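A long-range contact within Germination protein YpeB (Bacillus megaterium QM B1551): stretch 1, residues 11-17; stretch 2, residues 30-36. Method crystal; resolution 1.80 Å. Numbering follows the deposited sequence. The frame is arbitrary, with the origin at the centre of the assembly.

Stretch 1 11-17: SEDVAKQ
Stretch 2 (30-36) QIHIVKS

A helix that continues later in the chain lies across an extended strand, their axes 9.8 Å apart at closest approach and their N-to-C directions 129° apart, so the two run obliquely against each other. In register, Glu 12 CA is nearest Ile 33 CA at 7.2 Å, and four residues on Lys 16 CA is nearest Ile 31 CA at 7.6 Å. Strand 30-35 keeps extended backbone angles, phi between -77° and -128° and psi from 111° to 146°. The helical stretch, with Ala 15 at -60/-28 and Lys 16 at -65/-41, is held by a bond from Ala 15 N to Ser 11 O of 3.1 Å and a weak one from Lys 16 N to Glu 12 O of 3.5 Å.

The strand obeys a simple alternation. Gln 30 begins it with its CA-to-CB bond directed away from the helix, and it makes no contact.

Ile 31 points toward the helix, with chi1 m and chi2 t, and contributes both backbone and side chain. Its carbonyl accepts the single hydrogen bond of the contact, from Lys 16 NZ to Ile 31 O at 2.3 Å, a very short distance to be read with caution. The Lys 16 CA-to-CB bond points sideways, yet the end of the side chain comes nearer the strand, with chi1 -130°, chi2 110°, chi3 167° and chi4 136°; three of these lie off the usual wells. Lys 16 NZ also sits 3.4 Å from Ile 31 CB, so the polar group is packed against the apolar residue whose carbonyl it meets.

His 32 turns away, its chi1 t, leaving the next inward place to Ile 33. With chi1 t and chi2 t, Ile 33 touches three residues of stretch 1. Ile 33 CG2 lies 3.4 Å from Lys 16 NZ and 3.5 Å from Glu 12 OE2. Ile 33 CD1 lies 4.2 Å from Ala 15 CB, the apolar side-chain pair of the contact, and also packs 3.6 Å from Glu 12 CB. Glu 12 points toward the strand with chi1 m, chi2 t and chi3 -158°.

Val 34, chi1 t, points away again. Lys 35 returns toward the helix with chi1 p, chi2 t, chi3 -25° and chi4 t, and its aliphatic CD comes within 4.4 Å of Glu 12 OE1. Ser 36 closes the stretch out of reach.

The rule is alternation: Ile 31, Ile 33 and Lys 35 point toward the other stretch, and 344 Å² is buried, both sides summed.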

# COMPACT_ATOMS: atom_id res chain seq x y z
N SER A 11 22.44 -12.25 -6.31
CA SER A 11 22.38 -13.67 -6.64
C SER A 11 21.29 -14.35 -5.83
O SER A 11 20.85 -13.83 -4.80
CB SER A 11 23.73 -14.35 -6.39
OG SER A 11 24.09 -14.32 -5.02
N GLU A 12 20.86 -15.52 -6.29
CA GLU A 12 19.74 -16.25 -5.70
C GLU A 12 19.95 -16.54 -4.21
O GLU A 12 18.99 -16.82 -3.49
CB GLU A 12 19.51 -17.55 -6.47
CG GLU A 12 19.47 -17.37 -7.98
CD GLU A 12 19.04 -18.62 -8.71
OE1 GLU A 12 19.36 -18.75 -9.91
OE2 GLU A 12 18.37 -19.47 -8.09
N ASP A 13 21.20 -16.48 -3.76
CA ASP A 13 21.52 -16.68 -2.36
C ASP A 13 21.21 -15.42 -1.55
O ASP A 13 20.81 -15.49 -0.39
CB ASP A 13 22.99 -17.08 -2.20
CG ASP A 13 23.18 -18.22 -1.22
OD1 ASP A 13 22.54 -18.21 -0.15
OD2 ASP A 13 23.97 -19.14 -1.53
N VAL A 14 21.41 -14.27 -2.18
CA VAL A 14 21.13 -12.98 -1.55
C VAL A 14 19.62 -12.76 -1.43
O VAL A 14 19.13 -12.29 -0.40
CB VAL A 14 21.77 -11.82 -2.34
CG1 VAL A 14 21.27 -10.48 -1.81
CG2 VAL A 14 23.29 -11.90 -2.26
N ALA A 15 18.89 -13.10 -2.49
CA ALA A 15 17.44 -12.98 -2.49
C ALA A 15 16.83 -13.83 -1.37
O ALA A 15 15.77 -13.50 -0.84
CB ALA A 15 16.87 -13.38 -3.84
N LYS A 16 17.52 -14.90 -1.01
CA LYS A 16 17.09 -15.78 0.08
C LYS A 16 17.12 -15.06 1.43
O LYS A 16 16.22 -15.22 2.25
CB LYS A 16 17.99 -17.01 0.13
CG LYS A 16 17.26 -18.34 0.18
CD LYS A 16 17.43 -19.10 -1.13
CE LYS A 16 17.00 -20.55 -0.99
NZ LYS A 16 16.17 -20.99 -2.15
N GLN A 17 18.15 -14.25 1.66
CA GLN A 17 18.33 -13.62 2.96
C GLN A 17 17.38 -12.44 3.12
O GLN A 17 16.95 -12.12 4.24
CB GLN A 17 19.79 -13.17 3.13
CG GLN A 17 20.05 -12.29 4.34
CD GLN A 17 20.00 -10.80 4.01
OE1 GLN A 17 20.38 -10.39 2.92
NE2 GLN A 17 19.52 -10.00 4.96
N GLN A 30 12.39 -24.58 3.94
CA GLN A 30 12.98 -24.80 2.63
C GLN A 30 12.49 -23.69 1.69
O GLN A 30 11.32 -23.30 1.74
CB GLN A 30 12.60 -26.18 2.08
CG GLN A 30 12.75 -26.30 0.56
CD GLN A 30 11.78 -27.28 -0.07
OE1 GLN A 30 11.59 -28.39 0.42
NE2 GLN A 30 11.15 -26.86 -1.17
N ILE A 31 13.38 -23.17 0.85
CA ILE A 31 13.00 -22.14 -0.10
C ILE A 31 13.33 -22.53 -1.54
O ILE A 31 14.50 -22.62 -1.92
CB ILE A 31 13.69 -20.80 0.23
CG1 ILE A 31 13.52 -20.46 1.71
CG2 ILE A 31 13.15 -19.68 -0.67
CD1 ILE A 31 14.10 -19.11 2.11
N HIS A 32 12.29 -22.76 -2.34
CA HIS A 32 12.43 -23.05 -3.76
C HIS A 32 12.42 -21.73 -4.55
O HIS A 32 11.44 -20.99 -4.52
CB HIS A 32 11.29 -23.97 -4.24
CG HIS A 32 11.21 -24.13 -5.73
ND1 HIS A 32 12.06 -24.96 -6.43
CD2 HIS A 32 10.37 -23.59 -6.64
CE1 HIS A 32 11.75 -24.91 -7.72
NE2 HIS A 32 10.72 -24.09 -7.87
N ILE A 33 13.52 -21.44 -5.23
CA ILE A 33 13.66 -20.16 -5.91
C ILE A 33 13.76 -20.33 -7.43
O ILE A 33 14.43 -21.23 -7.93
CB ILE A 33 14.89 -19.38 -5.38
CG1 ILE A 33 15.08 -18.06 -6.13
CG2 ILE A 33 16.15 -20.23 -5.47
CD1 ILE A 33 16.06 -17.11 -5.47
N VAL A 34 13.07 -19.45 -8.15
CA VAL A 34 12.99 -19.49 -9.61
C VAL A 34 13.35 -18.12 -10.19
O VAL A 34 12.96 -17.09 -9.64
CB VAL A 34 11.57 -19.91 -10.07
CG1 VAL A 34 11.36 -19.65 -11.56
CG2 VAL A 34 11.31 -21.37 -9.73
N LYS A 35 14.11 -18.09 -11.29
CA LYS A 35 14.46 -16.83 -11.94
C LYS A 35 13.58 -16.58 -13.16
O LYS A 35 13.16 -17.51 -13.84
CB LYS A 35 15.94 -16.83 -12.35
CG LYS A 35 16.32 -17.97 -13.28
CD LYS A 35 17.71 -17.81 -13.92
CE LYS A 35 18.16 -16.36 -14.02
NZ LYS A 35 19.56 -16.26 -14.56
N SER A 36 13.28 -15.31 -13.43
CA SER A 36 12.48 -14.94 -14.59
C SER A 36 13.23 -15.24 -15.90
O SER A 36 14.43 -15.04 -15.99
CB SER A 36 12.08 -13.46 -14.53
OG SER A 36 13.22 -12.63 -14.42